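Local coordinates for TcpB (Brucella melitensis, PDB 4LQC), which contains a TIR domain, a flavodoxin-like alpha/beta signalling module built on a central parallel sheet, at residues E6-I11 with N59-I64. The protein carries 2 engineered substitutions. Residues are numbered along the deposited sequence; the frame is centred on the assembly and turned at random.
Sequences EYDFFI and NSKFGI
Phe10 CG lies between its backbone N and carbonyl carbon (chi1 67°), and the ring beyond it lies over Gly63, whose CA sits above one ring face, 3.9 Å from the Phe10 centroid and 29° off the normal: a CH-pi contact. Phe10 CE2 comes within 3.4 Å of Gly63 CA, where the glycine has no side chain to intervene. On the same face of the sheet, Ser60 presents OG near the ring plane at the edge of Phe10, while that hydroxyl is hydrogen-bonded to Gly56 O.

Phe9, Phe62, Ile11 and Ile64 occupy the other face. Phe9 CD1 meets Phe62 CB at 3.5 Å and Ile64 CD1 at 3.9 Å; Ile11 CD1 reaches Ile64 CG2, and Val22 and Leu29 of helix 18-31 cover the isoleucines.

The parallel pairing of these neighbouring inner strands rests on alternating bonds, among them Phe10 N to Phe62 O (3.2 Å) and Ile64 N to Phe10 O (2.9 Å, 171° at the hydrogen). The regular strand pattern is interrupted at Asp8 and Lys61, whose side chains run side by side in the same direction; Asp8 OD2 accepts from Lys35 N.

Glu6 and Lys61 cross at about a right angle, and Lys61 NZ forms a salt bridge with Glu6 OE1 at 2.7 Å, approaching from above the carboxylate plane. Chemically, then, a largely buried apolar pairing gives way to a charged outer end, where Asp8 OD1, 4.4 Å from Lys61 NZ and so beyond a salt bridge, may add a weaker attraction.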
loop_
_atom_site.group_PDB
_atom_site.type_symbol
_atom_site.label_atom_id
_atom_site.label_comp_id
_atom_site.label_asym_id
_atom_site.label_seq_id
_atom_site.Cartn_x
_atom_site.Cartn_y
_atom_site.Cartn_z
ATOM N N GLU B 6 -15.883 -13.756 -25.533
ATOM C CA GLU B 6 -14.634 -13.487 -24.810
ATOM C C GLU B 6 -14.663 -12.166 -24.060
ATOM O O GLU B 6 -14.888 -11.109 -24.650
ATOM C CB GLU B 6 -13.414 -13.471 -25.744
ATOM C CG GLU B 6 -12.098 -13.182 -24.984
ATOM C CD GLU B 6 -10.954 -12.679 -25.861
ATOM O OE1 GLU B 6 -11.209 -11.827 -26.742
ATOM O OE2 GLU B 6 -9.796 -13.126 -25.653
ATOM N N TYR B 7 -14.394 -12.223 -22.760
ATOM C CA TYR B 7 -14.405 -11.025 -21.917
ATOM C C TYR B 7 -13.118 -10.228 -21.994
ATOM O O TYR B 7 -12.124 -10.699 -22.537
ATOM C CB TYR B 7 -14.656 -11.417 -20.465
ATOM C CG TYR B 7 -16.119 -11.510 -20.120
ATOM C CD1 TYR B 7 -17.060 -11.918 -21.066
ATOM C CD2 TYR B 7 -16.564 -11.180 -18.855
ATOM C CE1 TYR B 7 -18.416 -12.000 -20.743
ATOM C CE2 TYR B 7 -17.909 -11.253 -18.527
ATOM C CZ TYR B 7 -18.828 -11.658 -19.468
ATOM O OH TYR B 7 -20.155 -11.715 -19.113
ATOM N N ASP B 8 -13.142 -9.022 -21.430
ATOM C CA ASP B 8 -11.955 -8.179 -21.345
ATOM C C ASP B 8 -11.058 -8.549 -20.157
ATOM O O ASP B 8 -9.843 -8.643 -20.304
ATOM C CB ASP B 8 -12.347 -6.701 -21.278
ATOM C CG ASP B 8 -13.329 -6.307 -22.371
ATOM O OD1 ASP B 8 -12.944 -6.382 -23.556
ATOM O OD2 ASP B 8 -14.478 -5.916 -22.050
ATOM N N PHE B 9 -11.649 -8.764 -18.984
ATOM C CA PHE B 9 -10.859 -9.066 -17.785
ATOM C C PHE B 9 -11.501 -10.145 -16.931
ATOM O O PHE B 9 -12.730 -10.261 -16.892
ATOM C CB PHE B 9 -10.744 -7.831 -16.905
ATOM C CG PHE B 9 -10.094 -6.673 -17.569
ATOM C CD1 PHE B 9 -8.715 -6.629 -17.712
ATOM C CD2 PHE B 9 -10.852 -5.609 -18.033
ATOM C CE1 PHE B 9 -8.099 -5.556 -18.324
ATOM C CE2 PHE B 9 -10.244 -4.523 -18.644
ATOM C CZ PHE B 9 -8.863 -4.497 -18.791
ATOM N N PHE B 10 -10.679 -10.932 -16.239
ATOM C CA PHE B 10 -11.151 -11.609 -15.033
ATOM C C PHE B 10 -10.342 -10.995 -13.909
ATOM O O PHE B 10 -9.226 -10.510 -14.145
ATOM C CB PHE B 10 -10.994 -13.133 -15.090
ATOM C CG PHE B 10 -9.557 -13.617 -15.109
ATOM C CD1 PHE B 10 -8.935 -14.053 -13.937
ATOM C CD2 PHE B 10 -8.838 -13.653 -16.295
ATOM C CE1 PHE B 10 -7.632 -14.504 -13.954
ATOM C CE2 PHE B 10 -7.530 -14.105 -16.318
ATOM C CZ PHE B 10 -6.922 -14.524 -15.144
ATOM N N ILE B 11 -10.903 -10.977 -12.702
ATOM C CA ILE B 11 -10.178 -10.421 -11.560
ATOM C C ILE B 11 -10.060 -11.398 -10.394
ATOM O O ILE B 11 -11.029 -11.658 -9.670
ATOM C CB ILE B 11 -10.740 -9.053 -11.118
ATOM C CG1 ILE B 11 -9.986 -8.543 -9.903
ATOM C CG2 ILE B 11 -12.212 -9.147 -10.828
ATOM C CD1 ILE B 11 -10.077 -7.036 -9.725
ATOM N N ASN B 59 -10.757 -17.460 -21.120
ATOM C CA ASN B 59 -12.035 -16.804 -21.352
ATOM C C ASN B 59 -11.956 -15.289 -21.391
ATOM O O ASN B 59 -12.969 -14.635 -21.611
ATOM C CB ASN B 59 -13.042 -17.219 -20.281
ATOM C CG ASN B 59 -13.310 -18.702 -20.288
ATOM O OD1 ASN B 59 -13.524 -19.302 -21.347
ATOM N ND2 ASN B 59 -13.289 -19.313 -19.102
ATOM N N SER B 60 -10.769 -14.728 -21.183
ATOM C CA SER B 60 -10.628 -13.276 -21.120
ATOM C C SER B 60 -9.361 -12.785 -21.811
ATOM O O SER B 60 -8.392 -13.537 -21.946
ATOM C CB SER B 60 -10.631 -12.796 -19.664
ATOM O OG SER B 60 -11.649 -13.430 -18.899
ATOM N N LYS B 61 -9.358 -11.522 -22.243
ATOM C CA LYS B 61 -8.157 -10.949 -22.845
ATOM C C LYS B 61 -7.077 -10.795 -21.788
ATOM O O LYS B 61 -5.935 -11.197 -22.006
ATOM C CB LYS B 61 -8.428 -9.594 -23.525
ATOM C CG LYS B 61 -9.283 -9.680 -24.789
ATOM C CD LYS B 61 -9.422 -8.316 -25.473
ATOM C CE LYS B 61 -10.865 -8.018 -25.885
ATOM N NZ LYS B 61 -11.490 -9.112 -26.704
ATOM N N PHE B 62 -7.447 -10.241 -20.636
ATOM C CA PHE B 62 -6.478 -9.936 -19.589
ATOM C C PHE B 62 -6.827 -10.490 -18.212
ATOM O O PHE B 62 -7.977 -10.769 -17.916
ATOM C CB PHE B 62 -6.268 -8.427 -19.499
ATOM C CG PHE B 62 -5.514 -7.862 -20.663
ATOM C CD1 PHE B 62 -4.134 -7.983 -20.730
ATOM C CD2 PHE B 62 -6.183 -7.226 -21.697
ATOM C CE1 PHE B 62 -3.436 -7.457 -21.802
ATOM C CE2 PHE B 62 -5.495 -6.708 -22.772
ATOM C CZ PHE B 62 -4.124 -6.816 -22.827
ATOM N N GLY B 63 -5.808 -10.649 -17.376
ATOM C CA GLY B 63 -5.995 -11.072 -16.006
ATOM C C GLY B 63 -5.534 -10.007 -15.023
ATOM O O GLY B 63 -4.417 -9.479 -15.114
ATOM N N ILE B 64 -6.420 -9.672 -14.093
ATOM C CA ILE B 64 -6.091 -8.782 -12.996
ATOM C C ILE B 64 -5.926 -9.636 -11.751
ATOM O O ILE B 64 -6.764 -10.484 -11.446
ATOM C CB ILE B 64 -7.209 -7.748 -12.746
ATOM C CG1 ILE B 64 -7.472 -6.913 -14.007
ATOM C CG2 ILE B 64 -6.834 -6.825 -11.603
ATOM C CD1 ILE B 64 -8.655 -5.967 -13.870
#